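Local structure of uncharacterized conserved protein YndB, AHSA1/START domain (Micromonospora chersina, 6V04) at residues Val20-Val24 and Asp25-Glu29; Gly131-Ala134 and Arg135-Thr139. The protein is of unknown function but has a START/Bet v1-like fold and is encoded in the dynemicin biosynthetic locus, consistent with a part in making that compound. All coordinates share one frame; numbering follows the deposited sequence.

Contact 1. Residues Val20-Val24 and Asp25-Glu29; sequences VPAPV and DEVWE
The contact is the turn from strand 14-20 into helix 24-32, in which V20, A22 and P23 fold back on the first helical turn of this START/Bet v1-like domain. P21 centres an inverse gamma turn, whose evidence is the weak bond from A22 N to V20 O at 3.0 Å. This reversal brings V20 and A22 against V27. V20 CG2 lies 3.8 Å from V27 CG2, the two valines crossing at a slant, and A22 CB packs 3.9 Å from the same V27 CG2. One methyl thus serves both neighbours. The chi1 of V27 is 180°, with CG1 anti to the backbone N; CG2 is left beside that N and faces the turn. L137 of helix 116-139 closes on V20 and V27 as well, and A22 O is held by T103 OG1 of strand 103-110.

P23 occupies the N-cap position. Its ring has no polar group to cap the helix, but its carbonyl starts the main-chain ladder: V27 N donates to P23 O at 3.1 Å, with an N-H...O angle of 168°. The next bond runs from W28 N to V24 O, 2.8 Å and 161°. E26 reaches back along the turn on a fully extended chain, which sets OE2 3.4 Å from P23 CD and 3.7 Å from A22 CB. These are van der Waals approaches of a carboxylate oxygen to carbon. An acidic group in the first turn would be favoured by the positive end of the helix dipole. W28 sends its indole off toward L96 and R74, so what it brings to this turn is its CB, 3.4 Å from V24 O.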
loop_
_atom_site.group_PDB
_atom_site.type_symbol
_atom_site.label_atom_id
_atom_site.label_comp_id
_atom_site.label_asym_id
_atom_site.label_seq_id
_atom_site.Cartn_x
_atom_site.Cartn_y
_atom_site.Cartn_z
ATOM N N VAL A 20 -20.774 8.391 13.188
ATOM C CA VAL A 20 -21.865 7.873 12.359
ATOM C C VAL A 20 -23.128 7.705 13.194
ATOM O O VAL A 20 -23.052 7.398 14.394
ATOM C CB VAL A 20 -21.488 6.543 11.690
ATOM C CG1 VAL A 20 -20.340 6.730 10.698
ATOM C CG2 VAL A 20 -21.154 5.489 12.728
ATOM N N PRO A 21 -24.304 7.896 12.613
ATOM C CA PRO A 21 -25.544 7.729 13.376
ATOM C C PRO A 21 -26.014 6.288 13.400
ATOM O O PRO A 21 -27.192 6.010 13.159
ATOM C CB PRO A 21 -26.530 8.627 12.621
ATOM C CG PRO A 21 -26.060 8.551 11.212
ATOM C CD PRO A 21 -24.558 8.404 11.255
ATOM N N ALA A 22 -25.097 5.362 13.655
ATOM C CA ALA A 22 -25.424 3.969 13.881
ATOM C C ALA A 22 -25.017 3.577 15.295
ATOM O O ALA A 22 -24.049 4.124 15.837
ATOM C CB ALA A 22 -24.720 3.049 12.877
ATOM N N PRO A 23 -25.738 2.654 15.926
ATOM C CA PRO A 23 -25.371 2.234 17.280
ATOM C C PRO A 23 -24.081 1.428 17.289
ATOM O O PRO A 23 -23.651 0.873 16.274
ATOM C CB PRO A 23 -26.566 1.385 17.726
ATOM C CG PRO A 23 -27.159 0.883 16.470
ATOM C CD PRO A 23 -26.943 1.959 15.443
ATOM N N VAL A 24 -23.466 1.367 18.475
ATOM C CA VAL A 24 -22.142 0.761 18.600
ATOM C C VAL A 24 -22.166 -0.689 18.136
ATOM O O VAL A 24 -21.207 -1.177 17.530
ATOM C CB VAL A 24 -21.635 0.879 20.050
ATOM C CG1 VAL A 24 -20.408 0.001 20.271
ATOM C CG2 VAL A 24 -21.304 2.321 20.373
ATOM N N ASP A 25 -23.250 -1.406 18.432
ATOM C CA ASP A 25 -23.308 -2.816 18.068
ATOM C C ASP A 25 -23.276 -2.990 16.554
ATOM O O ASP A 25 -22.599 -3.888 16.036
ATOM C CB ASP A 25 -24.563 -3.450 18.668
ATOM C CG ASP A 25 -24.540 -4.964 18.609
ATOM O OD1 ASP A 25 -24.674 -5.521 17.499
ATOM O OD2 ASP A 25 -24.373 -5.598 19.674
ATOM N N GLU A 26 -23.974 -2.116 15.823
ATOM C CA GLU A 26 -23.971 -2.198 14.365
ATOM C C GLU A 26 -22.598 -1.862 13.798
ATOM O O GLU A 26 -22.099 -2.556 12.902
ATOM C CB GLU A 26 -25.034 -1.260 13.793
ATOM C CG GLU A 26 -25.138 -1.300 12.278
ATOM C CD GLU A 26 -26.204 -0.369 11.727
ATOM O OE1 GLU A 26 -26.248 -0.182 10.488
ATOM O OE2 GLU A 26 -26.996 0.168 12.533
ATOM N N VAL A 27 -21.959 -0.811 14.321
ATOM C CA VAL A 27 -20.632 -0.451 13.843
ATOM C C VAL A 27 -19.648 -1.574 14.127
ATOM O O VAL A 27 -18.792 -1.892 13.296
ATOM C CB VAL A 27 -20.165 0.873 14.479
ATOM C CG1 VAL A 27 -18.770 1.240 13.979
ATOM C CG2 VAL A 27 -21.162 1.992 14.200
ATOM N N TRP A 28 -19.734 -2.175 15.317
ATOM C CA TRP A 28 -18.825 -3.263 15.662
ATOM C C TRP A 28 -18.934 -4.416 14.667
ATOM O O TRP A 28 -17.917 -4.972 14.236
ATOM C CB TRP A 28 -19.108 -3.763 17.074
ATOM C CG TRP A 28 -18.196 -4.876 17.451
ATOM C CD1 TRP A 28 -18.515 -6.192 17.582
ATOM C CD2 TRP A 28 -16.795 -4.772 17.726
ATOM N NE1 TRP A 28 -17.400 -6.919 17.929
ATOM C CE2 TRP A 28 -16.330 -6.070 18.023
ATOM C CE3 TRP A 28 -15.889 -3.706 17.765
ATOM C CZ2 TRP A 28 -15.003 -6.330 18.360
ATOM C CZ3 TRP A 28 -14.567 -3.971 18.092
ATOM C CH2 TRP A 28 -14.141 -5.271 18.387
ATOM N N GLU A 29 -20.161 -4.824 14.330
ATOM C CA GLU A 29 -20.330 -5.870 13.324
ATOM C C GLU A 29 -19.723 -5.447 11.996
ATOM O O GLU A 29 -19.049 -6.242 11.333
ATOM C CB GLU A 29 -21.810 -6.213 13.152
ATOM C CG GLU A 29 -22.410 -6.944 14.333
ATOM C CD GLU A 29 -21.655 -8.214 14.682
ATOM O OE1 GLU A 29 -21.415 -9.039 13.772
ATOM O OE2 GLU A 29 -21.286 -8.376 15.866
#

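Contact 2. Residues Gly131-Ala134 and Arg135-Thr139; sequences GRLA and RYLET
The phenol ring of Y136 takes nothing from G131-A134 on its faces or edges: it leaves the helix, and this tyrosine meets the earlier segment through CB, 3.5 Å from R132 O. Its OH bonds to R36, and its side chain touches Q39 and S143. The guanidinium ends of R132 and R135 also lead away from the facing segment. R132 NE forms a salt bridge with D128, and its side chain touches Y145. R135 CG, beside its own backbone N, lies 3.4 Å from G131 O; a bend at chi3 then turns the guanidinium away, and the side chain touches S143.

Four i to i+4 bonds carry the last turns of helix 116-139, the long helix that packs here on helix 24-32 and strand 14-20 of the START/Bet v1-like domain. Among them are L137 N to L133 O at 3.0 Å and R135 N to G131 O at 3.1 Å. The apolar step is L133 to L137. With chi1 at -70°, L137 CG sits beside its own N and against L133 O, and CD1 reaches L133 CG at 3.9 Å. Both leucines touch A30 of helix 24-32. Shortening L137 to an alanine is likely to leave L133 CG without its neighbour and open a gap toward A30.

R132 O takes Y136 N within the helix, at 3.0 Å, and S143 OG from the chain beyond it; two donors satisfy this oxygen, and the second ties the following chain to the helix.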
loop_
_atom_site.group_PDB
_atom_site.type_symbol
_atom_site.label_atom_id
_atom_site.label_comp_id
_atom_site.label_asym_id
_atom_site.label_seq_id
_atom_site.Cartn_x
_atom_site.Cartn_y
_atom_site.Cartn_z
ATOM N N GLY A 131 -14.517 7.092 5.460
ATOM C CA GLY A 131 -15.594 7.593 4.629
ATOM C C GLY A 131 -16.366 6.478 3.955
ATOM O O GLY A 131 -17.583 6.586 3.764
ATOM N N ARG A 132 -15.680 5.385 3.605
ATOM C CA ARG A 132 -16.365 4.243 3.008
ATOM C C ARG A 132 -17.175 3.490 4.056
ATOM O O ARG A 132 -18.292 3.041 3.779
ATOM C CB ARG A 132 -15.349 3.319 2.318
ATOM C CG ARG A 132 -14.687 3.972 1.110
ATOM C CD ARG A 132 -13.634 3.126 0.410
ATOM N NE ARG A 132 -12.877 3.989 -0.486
ATOM C CZ ARG A 132 -13.263 4.337 -1.711
ATOM N NH1 ARG A 132 -14.387 3.854 -2.235
ATOM N NH2 ARG A 132 -12.509 5.165 -2.409
ATOM N N LEU A 133 -16.654 3.374 5.283
ATOM C CA LEU A 133 -17.446 2.786 6.355
ATOM C C LEU A 133 -18.755 3.542 6.528
ATOM O O LEU A 133 -19.827 2.937 6.631
ATOM C CB LEU A 133 -16.657 2.781 7.670
ATOM C CG LEU A 133 -17.451 2.295 8.883
ATOM C CD1 LEU A 133 -17.909 0.854 8.716
ATOM C CD2 LEU A 133 -16.579 2.430 10.123
ATOM N N ALA A 134 -18.685 4.875 6.570
ATOM C CA ALA A 134 -19.887 5.673 6.794
ATOM C C ALA A 134 -20.889 5.495 5.661
ATOM O O ALA A 134 -22.097 5.416 5.904
ATOM C CB ALA A 134 -19.514 7.147 6.958
ATOM N N ARG A 135 -20.403 5.434 4.421
ATOM C CA ARG A 135 -21.287 5.225 3.273
ATOM C C ARG A 135 -22.007 3.884 3.372
ATOM O O ARG A 135 -23.215 3.791 3.126
ATOM C CB ARG A 135 -20.474 5.289 1.984
ATOM C CG ARG A 135 -20.116 6.681 1.512
ATOM C CD ARG A 135 -19.319 6.599 0.215
ATOM N NE ARG A 135 -20.057 5.917 -0.852
ATOM C CZ ARG A 135 -20.580 6.509 -1.925
ATOM N NH1 ARG A 135 -20.456 7.816 -2.117
ATOM N NH2 ARG A 135 -21.230 5.780 -2.822
ATOM N N TYR A 136 -21.264 2.830 3.708
ATOM C CA TYR A 136 -21.840 1.495 3.821
ATOM C C TYR A 136 -22.882 1.423 4.932
ATOM O O TYR A 136 -23.943 0.808 4.756
ATOM C CB TYR A 136 -20.717 0.479 4.047
ATOM C CG TYR A 136 -21.216 -0.872 4.493
ATOM C CD1 TYR A 136 -21.957 -1.676 3.646
ATOM C CD2 TYR A 136 -20.928 -1.347 5.767
ATOM C CE1 TYR A 136 -22.429 -2.915 4.063
ATOM C CE2 TYR A 136 -21.390 -2.575 6.195
ATOM C CZ TYR A 136 -22.127 -3.360 5.341
ATOM O OH TYR A 136 -22.585 -4.586 5.783
ATOM N N LEU A 137 -22.605 2.048 6.085
ATOM C CA LEU A 137 -23.589 2.072 7.163
ATOM C C LEU A 137 -24.837 2.851 6.769
ATOM O O LEU A 137 -25.948 2.495 7.181
ATOM C CB LEU A 137 -22.964 2.675 8.424
ATOM C CG LEU A 137 -21.902 1.805 9.096
ATOM C CD1 LEU A 137 -21.164 2.592 10.153
ATOM C CD2 LEU A 137 -22.562 0.576 9.708
ATOM N N GLU A 138 -24.677 3.904 5.968
ATOM C CA GLU A 138 -25.815 4.731 5.580
ATOM C C GLU A 138 -26.729 4.006 4.599
ATOM O O GLU A 138 -27.955 4.002 4.767
ATOM C CB GLU A 138 -25.309 6.039 4.972
ATOM C CG GLU A 138 -26.397 7.011 4.554
ATOM C CD GLU A 138 -25.844 8.211 3.810
ATOM O OE1 GLU A 138 -24.608 8.297 3.652
ATOM O OE2 GLU A 138 -26.647 9.066 3.378
ATOM N N THR A 139 -26.154 3.397 3.560
ATOM C CA THR A 139 -26.939 2.892 2.441
ATOM C C THR A 139 -27.075 1.378 2.405
ATOM O O THR A 139 -27.997 0.878 1.749
ATOM C CB THR A 139 -26.316 3.336 1.110
ATOM O OG1 THR A 139 -25.109 2.605 0.880
ATOM C CG2 THR A 139 -26.005 4.827 1.137
#

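How the contacts relate
Contacts 1 and 2 sit at different ends of their helices: contact 1 begins helix 24-32, contact 2 lies in the last turns of helix 116-139. Both are partly buried, contact 1 with four buried residues of eight touching and contact 2 with two. They share one apolar seam: V20 CG1 packs 3.9 Å from A134 CB, and V20 CG2 lies 3.9 Å from L137 CD1. E26 OE1 borders it, 3.8 Å from L137 CD2. Contact 1 combines small apolar groups and a carboxylate with the first two main-chain bonds of helix 24-32; contact 2 has four such bonds in regular helix, apolar on the side facing helix 24-32 and charged at R132, R135 and E138.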